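Local coordinates for synaptotagmin-4 (Rattus norvegicus, PDB 1W15), which takes part in the mobility of neuronal dense core vesicles through its interaction with the motor protein KIF1A, and is represented here by its C2B domain, at residues V57-A62 and F88-E93; V21-Q26 and G131-I136; V100-L105 and L119-T124. All blocks are in the same frame, centred on the assembly; numbering follows the deposited sequence.

All three contacts belong to one C2 beta-sandwich. Contact 3 lies nearest the centre of the chain and joins two neighbouring strands of one sheet through backbone hydrogen bonds. Contact 1 uses another strand of that sheet, 53-61, but crosses to the opposing sheet by side chains alone, grading from a buried apolar cluster round one phenylalanine to a more exposed histidine, proline and cysteine, with a calcium ion on the backbone farther along. Contact 2 is buried too, yet it sets a helix against the other sheet through aliphatic and aromatic packing and one water. The contacts touch: Val57 packs on Val100, Val21 on Phe102, and Trp133 on Val100 and Gly122.

Contact 1. Residues V57-A62 and F88-E93; sequences VNLYHA and FDIPCE. With CA (calcium ion), chain C.
In the C2 beta-sandwich of this domain, strand 53-61 belongs to one four-stranded sheet and strand 80-89 to the other. Val57, Leu59, Phe88 and Ile90 meet between the sheets, while the end with His61, Pro91 and Cys92 runs out toward the surface. The two segments run in nearly the same direction, 9° apart, and no hydrogen bond joins them, so the packing rests on how side chains are turned. The Phe88 ring carries the buried end, between Val57 and Leu59. Leu59 and Phe88 point at each other. Leu59 CB stands over one face near its rim, 4.2 Å from the centroid of the Phe88 ring and 25° off the ring normal, a CH-pi contact. The tip, Leu59 CD2, reaches Phe88 CD1 at 3.7 Å and also touches Phe88 CB; it lies 4.2 Å from Ile90 CD1. Val57 approaches differently, crossing obliquely so that its CG1 lies near the ring plane, 3.8 Å from Phe88 CZ. A flat ring suits this place because it offers a face to one aliphatic residue and an edge to the other. An alanine in place of Phe88 removes the ring that Leu59 and Val57 pack on, and would probably loosen the packing between the two sheets. Val34 and Leu32 of strand 31-40 touch Phe88 and Ile90 respectively.

Farther along, His61 and the more exposed Pro91 pass alongside one another, oppositely directed, with Pro91 CG 3.8 Å from His61 ND1. The imidazole is covered on one face by Cys92, whose SG lies 4.0 Å from the centroid of the His61 ring, a sulfur-aromatic contact. Beyond it the chain reaches a calcium ion; Glu93 O binds it at 2.5 Å, alongside two waters.

Contact 2. Residues V21-Q26 and G131-I136; sequences VSLCYQ and GHWKEI
Helix 128-138, which in this C2B domain comes between the last two strands of the beta-sandwich, packs here on strand 18-26. The two axes approach to 8.9 Å and their directions differ by 33°. Ile136, Leu23 and His132 bury the most surface. Leu23 projects from the strand toward the helix. Ile136 crosses it obliquely and bears on its base, with Ile136 CD1 3.6 Å from Leu23 CB. The methyl Leu23 CD2 touches Ile136 CD1 as well as the edge of the indole, where it lies 3.8 Å from Trp133 CZ3, the side chains of Leu23 and Trp133 crossing at about a right angle. A branched aliphatic residue suits this position because it can touch several helix residues at once. Its remaining methyl, Leu23 CD1, lies 4.0 Å from His132 CE1.

His132 is buried, but its polar atoms have partners: ND1 is hydrogen-bonded to His148 NE2 and NE2 to the carbonyl oxygen of Ile144, both on strand 144-149. These bonds fix the rotation of the ring and direct its CE1 toward strand 18-26, where Val21 O sits at the edge, in the ring plane, 3.6 Å from His132 CE1. Lying between the two ring nitrogens, CE1 probably carries a polarised C-H, which would suit the nearby carbonyl oxygen.

The beta-branch of Ile136 suits its place, sending CG1 and CD1 to Leu23 and CG2 to Tyr25, where Ile136 CG2 packs against Tyr25 CB at 4.0 Å while the phenol ring leads away from the helix. Leu95 touches both residues from a loop. The backbones are bridged rather than directly bonded: Tyr25 N gives its hydrogen to a water at 2.8 Å, and the same water lies 3.0 Å from Ile136 O, to which it can donate.

Contact 3. Residues V100-L105 and L119-T124; sequences VEFLVL and LVLGAT
Strands 100-105 and 119-121 run antiparallel, their axes 167° apart and 4.8 Å from each other at closest, with Val100 facing Leu121 and Phe102 facing Leu119 in hydrogen-bonded pairs. Each pair closes with two bonds. The straightest, Phe102 N to Leu119 O at 2.8 Å, has an N-H...O angle of 179°; its partner, Leu119 N to Phe102 O, bends to 154° and arrives in the carbonyl plane. Between them Glu101 and Val120 form a non-hydrogen-bonded pair, where Glu101 CA directs its hydrogen to Leu119 O across 3.5 Å.

The two strands form a beta hairpin of the C2 sandwich, and the end of strand 98-106 and the connection after it supply Asp106, Ser107 and Glu108, which bind calcium together with Asp52. Phe102, Leu119, Leu121 and Val100 occupy the sheet face turned to the interior, where apolar residues are suited to meet the opposing sheet: Phe102 touches Leu19, Val21, Val34 and Val36. Phe102 and Leu119 run alongside each other from the same face of the sheet, with Phe102 CD1 3.8 Å from Leu119 CD2. Leu121 crosses the ring obliquely and meets its edge, Leu121 CG being 4.0 Å from Phe102 CE1.

On the other face, Glu101 extends from the backbone with CG anti to N, passing Val120 so that Glu101 CG and Val120 CG2 lie 4.2 Å apart. Both carboxylate oxygens are held: OE1 is hydrogen-bonded to Tyr60 OH and Asn58 ND2, and OE2 forms a salt bridge with Arg118 NE.

Contact 1. Residues V57-A62 and F88-E93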
loop_
_atom_site.group_PDB
_atom_site.type_symbol
_atom_site.label_atom_id
_atom_site.label_comp_id
_atom_site.label_asym_id
_atom_site.label_seq_id
_atom_site.Cartn_x
_atom_site.Cartn_y
_atom_site.Cartn_z
ATOM N N VAL A 57 -14.063 -8.850 -6.596
ATOM C CA VAL A 57 -13.255 -8.578 -7.772
ATOM C C VAL A 57 -13.255 -9.859 -8.643
ATOM O O VAL A 57 -12.787 -10.913 -8.204
ATOM C CB VAL A 57 -11.802 -8.178 -7.416
ATOM C CG1 VAL A 57 -11.027 -7.741 -8.709
ATOM C CG2 VAL A 57 -11.757 -7.026 -6.364
ATOM N N ASN A 58 -13.779 -9.772 -9.863
ATOM C CA ASN A 58 -13.812 -10.925 -10.781
ATOM C C ASN A 58 -12.842 -10.648 -11.918
ATOM O O ASN A 58 -12.845 -9.550 -12.447
ATOM C CB ASN A 58 -15.237 -11.137 -11.337
ATOM C CG ASN A 58 -16.215 -11.600 -10.273
ATOM O OD1 ASN A 58 -15.850 -12.424 -9.438
ATOM N ND2 ASN A 58 -17.463 -11.081 -10.285
ATOM N N LEU A 59 -12.080 -11.659 -12.341
ATOM C CA LEU A 59 -11.149 -11.522 -13.455
ATOM C C LEU A 59 -11.682 -12.378 -14.593
ATOM O O LEU A 59 -12.026 -13.540 -14.369
ATOM C CB LEU A 59 -9.787 -12.077 -13.032
ATOM C CG LEU A 59 -8.667 -11.932 -14.061
ATOM C CD1 LEU A 59 -8.207 -10.503 -14.129
ATOM C CD2 LEU A 59 -7.501 -12.845 -13.727
ATOM N N TYR A 60 -11.759 -11.794 -15.800
ATOM C CA TYR A 60 -12.336 -12.481 -16.976
ATOM C C TYR A 60 -11.261 -12.591 -18.029
ATOM O O TYR A 60 -10.538 -11.613 -18.274
ATOM C CB TYR A 60 -13.455 -11.654 -17.571
ATOM C CG TYR A 60 -14.651 -11.624 -16.643
ATOM C CD1 TYR A 60 -15.576 -12.687 -16.644
ATOM C CD2 TYR A 60 -14.833 -10.563 -15.743
ATOM C CE1 TYR A 60 -16.685 -12.709 -15.756
ATOM C CE2 TYR A 60 -15.944 -10.559 -14.885
ATOM C CZ TYR A 60 -16.856 -11.641 -14.893
ATOM O OH TYR A 60 -17.944 -11.631 -14.015
ATOM N N HIS A 61 -11.200 -13.754 -18.664
ATOM C CA HIS A 61 -10.438 -13.916 -19.927
ATOM C C HIS A 61 -11.443 -14.100 -21.065
ATOM O O HIS A 61 -12.121 -15.119 -21.145
ATOM C CB HIS A 61 -9.530 -15.120 -19.790
ATOM C CG HIS A 61 -8.587 -15.296 -20.942
ATOM N ND1 HIS A 61 -7.825 -16.437 -21.109
ATOM C CD2 HIS A 61 -8.277 -14.476 -21.977
ATOM C CE1 HIS A 61 -7.091 -16.309 -22.201
ATOM N NE2 HIS A 61 -7.347 -15.132 -22.746
ATOM N N ALA A 62 -11.565 -13.082 -21.902
ATOM C CA ALA A 62 -12.679 -12.964 -22.823
ATOM C C ALA A 62 -13.951 -12.934 -21.941
ATOM O O ALA A 62 -14.125 -12.018 -21.104
ATOM C CB ALA A 62 -12.681 -14.139 -23.833
ATOM N N PHE A 88 -3.329 -11.629 -9.226
ATOM C CA PHE A 88 -3.968 -12.518 -10.228
ATOM C C PHE A 88 -2.941 -13.089 -11.160
ATOM O O PHE A 88 -2.084 -12.373 -11.635
ATOM C CB PHE A 88 -4.971 -11.761 -11.076
ATOM C CG PHE A 88 -6.215 -11.400 -10.353
ATOM C CD1 PHE A 88 -7.177 -12.376 -10.054
ATOM C CD2 PHE A 88 -6.468 -10.074 -10.007
ATOM C CE1 PHE A 88 -8.380 -12.042 -9.414
ATOM C CE2 PHE A 88 -7.662 -9.724 -9.338
ATOM C CZ PHE A 88 -8.627 -10.728 -9.045
ATOM N N ASP A 89 -3.029 -14.382 -11.414
ATOM C CA ASP A 89 -2.294 -15.022 -12.543
ATOM C C ASP A 89 -2.960 -14.715 -13.889
ATOM O O ASP A 89 -4.181 -14.790 -14.009
ATOM C CB ASP A 89 -2.304 -16.540 -12.344
ATOM C CG ASP A 89 -1.461 -16.976 -11.159
ATOM O OD1 ASP A 89 -0.381 -16.393 -10.928
ATOM O OD2 ASP A 89 -1.794 -17.907 -10.399
ATOM N N ILE A 90 -2.186 -14.349 -14.898
ATOM C CA ILE A 90 -2.732 -14.032 -16.197
ATOM C C ILE A 90 -2.290 -15.199 -17.066
ATOM O O ILE A 90 -1.095 -15.455 -17.196
ATOM C CB ILE A 90 -2.179 -12.656 -16.737
ATOM C CG1 ILE A 90 -2.533 -11.507 -15.787
ATOM C CG2 ILE A 90 -2.654 -12.381 -18.175
ATOM C CD1 ILE A 90 -4.068 -11.286 -15.548
ATOM N N PRO A 91 -3.249 -15.956 -17.600
ATOM C CA PRO A 91 -2.913 -17.186 -18.341
ATOM C C PRO A 91 -2.535 -16.941 -19.791
ATOM O O PRO A 91 -2.495 -17.882 -20.560
ATOM C CB PRO A 91 -4.213 -17.996 -18.268
ATOM C CG PRO A 91 -5.306 -16.942 -18.262
ATOM C CD PRO A 91 -4.709 -15.735 -17.517
ATOM N N CYS A 92 -2.311 -15.704 -20.190
ATOM C CA CYS A 92 -1.957 -15.413 -21.578
ATOM C C CYS A 92 -0.840 -14.389 -21.556
ATOM O O CYS A 92 -0.464 -13.896 -20.488
ATOM C CB CYS A 92 -3.173 -14.881 -22.351
ATOM S SG CYS A 92 -4.236 -13.742 -21.407
ATOM N N GLU A 93 -0.313 -14.076 -22.736
ATOM C CA GLU A 93 0.886 -13.269 -22.849
ATOM C C GLU A 93 0.652 -11.763 -22.818
ATOM O O GLU A 93 1.607 -10.984 -22.834
ATOM C CB GLU A 93 1.679 -13.682 -24.111
ATOM C CG GLU A 93 2.442 -14.995 -23.927
ATOM C CD GLU A 93 3.022 -15.166 -22.505
ATOM O OE1 GLU A 93 4.047 -14.509 -22.172
ATOM O OE2 GLU A 93 2.437 -15.967 -21.712
HETATM CA CA CA C . 3.845 -9.976 -23.318
HETATM O O HOH W 1 2.844 -8.572 -24.480
HETATM O O HOH W 2 3.651 -10.542 -21.077
#

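Contact 2. Residues V21-Q26 and G131-I136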
loop_
_atom_site.group_PDB
_atom_site.type_symbol
_atom_site.label_atom_id
_atom_site.label_comp_id
_atom_site.label_asym_id
_atom_site.label_seq_id
_atom_site.Cartn_x
_atom_site.Cartn_y
_atom_site.Cartn_z
ATOM N N VAL A 21 -8.942 2.445 -6.922
ATOM C CA VAL A 21 -8.298 1.139 -7.138
ATOM C C VAL A 21 -6.921 1.389 -7.757
ATOM O O VAL A 21 -6.718 2.445 -8.366
ATOM C CB VAL A 21 -9.111 0.157 -8.022
ATOM C CG1 VAL A 21 -10.447 -0.263 -7.319
ATOM C CG2 VAL A 21 -9.341 0.717 -9.460
ATOM N N SER A 22 -5.972 0.494 -7.492
ATOM C CA SER A 22 -4.639 0.634 -8.100
ATOM C C SER A 22 -4.301 -0.693 -8.746
ATOM O O SER A 22 -4.615 -1.757 -8.163
ATOM C CB SER A 22 -3.588 0.982 -7.015
ATOM O OG SER A 22 -2.316 1.175 -7.586
ATOM N N LEU A 23 -3.698 -0.676 -9.944
ATOM C CA LEU A 23 -3.367 -1.929 -10.619
ATOM C C LEU A 23 -1.948 -1.825 -11.151
ATOM O O LEU A 23 -1.489 -0.698 -11.408
ATOM C CB LEU A 23 -4.333 -2.209 -11.786
ATOM C CG LEU A 23 -5.786 -2.690 -11.439
ATOM C CD1 LEU A 23 -6.652 -1.528 -11.143
ATOM C CD2 LEU A 23 -6.368 -3.519 -12.603
ATOM N N CYS A 24 -1.266 -2.968 -11.256
ATOM C CA CYS A 24 0.112 -3.043 -11.786
ATOM C C CYS A 24 0.227 -4.334 -12.590
ATOM O O CYS A 24 -0.043 -5.427 -12.058
ATOM C CB CYS A 24 1.141 -3.086 -10.644
ATOM S SG CYS A 24 2.805 -3.210 -11.249
ATOM N N TYR A 25 0.619 -4.227 -13.869
ATOM C CA TYR A 25 0.779 -5.401 -14.725
ATOM C C TYR A 25 2.279 -5.768 -14.774
ATOM O O TYR A 25 3.113 -5.005 -15.260
ATOM C CB TYR A 25 0.276 -5.114 -16.144
ATOM C CG TYR A 25 0.471 -6.238 -17.156
ATOM C CD1 TYR A 25 0.245 -7.570 -16.803
ATOM C CD2 TYR A 25 0.857 -5.960 -18.492
ATOM C CE1 TYR A 25 0.406 -8.619 -17.732
ATOM C CE2 TYR A 25 1.004 -7.006 -19.436
ATOM C CZ TYR A 25 0.785 -8.323 -19.038
ATOM O OH TYR A 25 0.933 -9.378 -19.915
ATOM N N GLN A 26 2.582 -6.919 -14.192
ATOM C CA GLN A 26 3.935 -7.485 -14.158
ATOM C C GLN A 26 4.088 -8.249 -15.513
ATOM O O GLN A 26 3.962 -9.477 -15.550
ATOM C CB GLN A 26 4.139 -8.337 -12.819
ATOM C CG GLN A 26 3.551 -7.786 -11.498
ATOM C CD GLN A 26 4.253 -8.150 -10.177
ATOM O OE1 GLN A 26 3.825 -7.686 -9.116
ATOM N NE2 GLN A 26 5.327 -8.915 -10.023
ATOM N N GLY A 131 -9.558 4.086 -19.894
ATOM C CA GLY A 131 -8.279 4.845 -19.849
ATOM C C GLY A 131 -7.313 4.288 -18.803
ATOM O O GLY A 131 -6.092 4.297 -18.973
ATOM N N HIS A 132 -7.868 3.815 -17.691
ATOM C CA HIS A 132 -7.052 3.255 -16.621
ATOM C C HIS A 132 -6.394 1.964 -17.147
ATOM O O HIS A 132 -5.200 1.768 -16.997
ATOM C CB HIS A 132 -7.923 2.981 -15.370
ATOM C CG HIS A 132 -7.117 2.709 -14.124
ATOM N ND1 HIS A 132 -7.692 2.602 -12.866
ATOM C CD2 HIS A 132 -5.787 2.500 -13.943
ATOM C CE1 HIS A 132 -6.753 2.355 -11.967
ATOM N NE2 HIS A 132 -5.582 2.296 -12.590
ATOM N N TRP A 133 -7.197 1.116 -17.814
ATOM C CA TRP A 133 -6.647 -0.108 -18.425
ATOM C C TRP A 133 -5.577 0.167 -19.497
ATOM O O TRP A 133 -4.569 -0.527 -19.564
ATOM C CB TRP A 133 -7.752 -0.916 -19.062
ATOM C CG TRP A 133 -7.402 -2.363 -19.282
ATOM C CD1 TRP A 133 -7.190 -3.005 -20.503
ATOM C CD2 TRP A 133 -7.224 -3.364 -18.274
ATOM N NE1 TRP A 133 -6.948 -4.341 -20.281
ATOM C CE2 TRP A 133 -6.950 -4.587 -18.931
ATOM C CE3 TRP A 133 -7.292 -3.358 -16.872
ATOM C CZ2 TRP A 133 -6.731 -5.783 -18.237
ATOM C CZ3 TRP A 133 -7.078 -4.557 -16.177
ATOM C CH2 TRP A 133 -6.798 -5.752 -16.870
ATOM N N LYS A 134 -5.815 1.158 -20.346
ATOM C CA LYS A 134 -4.798 1.546 -21.350
ATOM C C LYS A 134 -3.437 1.900 -20.698
ATOM O O LYS A 134 -2.347 1.532 -21.194
ATOM C CB LYS A 134 -5.316 2.687 -22.219
ATOM C CG LYS A 134 -4.234 3.180 -23.196
ATOM C CD LYS A 134 -4.742 3.938 -24.389
ATOM C CE LYS A 134 -3.583 4.727 -25.053
ATOM N NZ LYS A 134 -2.419 3.874 -25.610
ATOM N N GLU A 135 -3.519 2.625 -19.584
ATOM C CA GLU A 135 -2.340 3.131 -18.894
ATOM C C GLU A 135 -1.571 1.941 -18.283
ATOM O O GLU A 135 -0.336 1.861 -18.419
ATOM C CB GLU A 135 -2.735 4.184 -17.845
ATOM C CG GLU A 135 -1.591 5.110 -17.444
ATOM C CD GLU A 135 -2.014 6.226 -16.482
ATOM O OE1 GLU A 135 -3.215 6.562 -16.439
ATOM O OE2 GLU A 135 -1.129 6.773 -15.776
ATOM N N ILE A 136 -2.328 1.012 -17.667
ATOM C CA ILE A 136 -1.873 -0.298 -17.123
ATOM C C ILE A 136 -1.076 -1.166 -18.157
ATOM O O ILE A 136 0.019 -1.790 -17.821
ATOM C CB ILE A 136 -3.119 -1.105 -16.583
ATOM C CG1 ILE A 136 -3.639 -0.512 -15.253
ATOM C CG2 ILE A 136 -2.827 -2.591 -16.436
ATOM C CD1 ILE A 136 -5.143 -0.778 -15.023
HETATM O O HOH W 3 1.032 -1.759 -15.040
#

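Contact 3. Residues V100-L105 and L119-T124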
loop_
_atom_site.group_PDB
_atom_site.type_symbol
_atom_site.label_atom_id
_atom_site.label_comp_id
_atom_site.label_asym_id
_atom_site.label_seq_id
_atom_site.Cartn_x
_atom_site.Cartn_y
_atom_site.Cartn_z
ATOM N N VAL A 100 -11.330 -6.798 -15.646
ATOM C CA VAL A 100 -11.470 -6.915 -14.184
ATOM C C VAL A 100 -12.792 -6.222 -13.819
ATOM O O VAL A 100 -13.066 -5.123 -14.311
ATOM C CB VAL A 100 -10.310 -6.234 -13.417
ATOM C CG1 VAL A 100 -10.452 -6.409 -11.872
ATOM C CG2 VAL A 100 -8.915 -6.782 -13.891
ATOM N N GLU A 101 -13.598 -6.889 -13.011
ATOM C CA GLU A 101 -14.913 -6.370 -12.657
ATOM C C GLU A 101 -14.870 -6.175 -11.163
ATOM O O GLU A 101 -14.595 -7.132 -10.442
ATOM C CB GLU A 101 -15.985 -7.402 -13.021
ATOM C CG GLU A 101 -17.429 -7.013 -12.671
ATOM C CD GLU A 101 -18.412 -8.190 -12.946
ATOM O OE1 GLU A 101 -18.113 -9.339 -12.560
ATOM O OE2 GLU A 101 -19.497 -7.966 -13.541
ATOM N N PHE A 102 -15.209 -4.973 -10.696
ATOM C CA PHE A 102 -15.311 -4.668 -9.262
ATOM C C PHE A 102 -16.785 -4.461 -8.921
ATOM O O PHE A 102 -17.504 -3.694 -9.636
ATOM C CB PHE A 102 -14.577 -3.368 -8.923
ATOM C CG PHE A 102 -13.119 -3.390 -9.228
ATOM C CD1 PHE A 102 -12.655 -3.021 -10.510
ATOM C CD2 PHE A 102 -12.188 -3.729 -8.222
ATOM C CE1 PHE A 102 -11.296 -3.046 -10.792
ATOM C CE2 PHE A 102 -10.811 -3.741 -8.512
ATOM C CZ PHE A 102 -10.371 -3.395 -9.770
ATOM N N LEU A 103 -17.229 -5.133 -7.861
ATOM C CA LEU A 103 -18.592 -5.006 -7.367
ATOM C C LEU A 103 -18.522 -4.558 -5.916
ATOM O O LEU A 103 -17.903 -5.228 -5.095
ATOM C CB LEU A 103 -19.324 -6.365 -7.467
ATOM C CG LEU A 103 -19.222 -6.915 -8.913
ATOM C CD1 LEU A 103 -19.075 -8.380 -8.903
ATOM C CD2 LEU A 103 -20.354 -6.408 -9.768
ATOM N N VAL A 104 -19.146 -3.420 -5.625
ATOM C CA VAL A 104 -19.334 -2.957 -4.266
ATOM C C VAL A 104 -20.734 -3.447 -3.819
ATOM O O VAL A 104 -21.740 -3.092 -4.454
ATOM C CB VAL A 104 -19.215 -1.413 -4.162
ATOM C CG1 VAL A 104 -19.355 -0.995 -2.674
ATOM C CG2 VAL A 104 -17.849 -0.880 -4.801
ATOM N N LEU A 105 -20.746 -4.263 -2.765
ATOM C CA LEU A 105 -21.934 -4.973 -2.284
ATOM C C LEU A 105 -22.173 -4.602 -0.855
ATOM O O LEU A 105 -21.227 -4.281 -0.124
ATOM C CB LEU A 105 -21.688 -6.486 -2.367
ATOM C CG LEU A 105 -21.509 -6.980 -3.829
ATOM C CD1 LEU A 105 -20.235 -7.770 -4.032
ATOM C CD2 LEU A 105 -22.755 -7.829 -4.069
ATOM N N LEU A 119 -17.892 -1.471 -11.414
ATOM C CA LEU A 119 -16.838 -0.822 -12.194
ATOM C C LEU A 119 -16.145 -1.889 -13.021
ATOM O O LEU A 119 -15.766 -2.950 -12.479
ATOM C CB LEU A 119 -15.826 -0.153 -11.237
ATOM C CG LEU A 119 -14.513 0.310 -11.919
ATOM C CD1 LEU A 119 -14.814 1.455 -12.971
ATOM C CD2 LEU A 119 -13.440 0.652 -10.910
ATOM N N VAL A 120 -15.997 -1.639 -14.315
ATOM C CA VAL A 120 -15.274 -2.574 -15.166
ATOM C C VAL A 120 -14.037 -1.912 -15.808
ATOM O O VAL A 120 -14.147 -0.821 -16.349
ATOM C CB VAL A 120 -16.177 -3.169 -16.259
ATOM C CG1 VAL A 120 -15.390 -4.023 -17.254
ATOM C CG2 VAL A 120 -17.286 -4.012 -15.618
ATOM N N LEU A 121 -12.892 -2.603 -15.782
ATOM C CA LEU A 121 -11.717 -2.118 -16.501
ATOM C C LEU A 121 -11.342 -3.152 -17.530
ATOM O O LEU A 121 -11.277 -4.332 -17.207
ATOM C CB LEU A 121 -10.532 -1.918 -15.570
ATOM C CG LEU A 121 -10.570 -1.101 -14.259
ATOM C CD1 LEU A 121 -9.147 -0.796 -13.778
ATOM C CD2 LEU A 121 -11.428 0.146 -14.236
ATOM N N GLY A 122 -11.089 -2.721 -18.767
ATOM C CA GLY A 122 -10.762 -3.661 -19.826
ATOM C C GLY A 122 -10.570 -2.908 -21.114
ATOM O O GLY A 122 -10.775 -1.688 -21.137
ATOM N N ALA A 123 -10.176 -3.615 -22.180
ATOM C CA ALA A 123 -9.725 -2.919 -23.388
ATOM C C ALA A 123 -10.879 -2.209 -24.083
ATOM O O ALA A 123 -10.681 -1.170 -24.717
ATOM C CB ALA A 123 -8.999 -3.852 -24.330
ATOM N N THR A 124 -12.087 -2.747 -23.937
ATOM C CA THR A 124 -13.246 -2.144 -24.569
ATOM C C THR A 124 -14.153 -1.434 -23.584
ATOM O O THR A 124 -15.232 -0.996 -23.972
ATOM C CB THR A 124 -14.074 -3.203 -25.328
ATOM O OG1 THR A 124 -14.560 -4.176 -24.392
ATOM C CG2 THR A 124 -13.194 -3.985 -26.314
#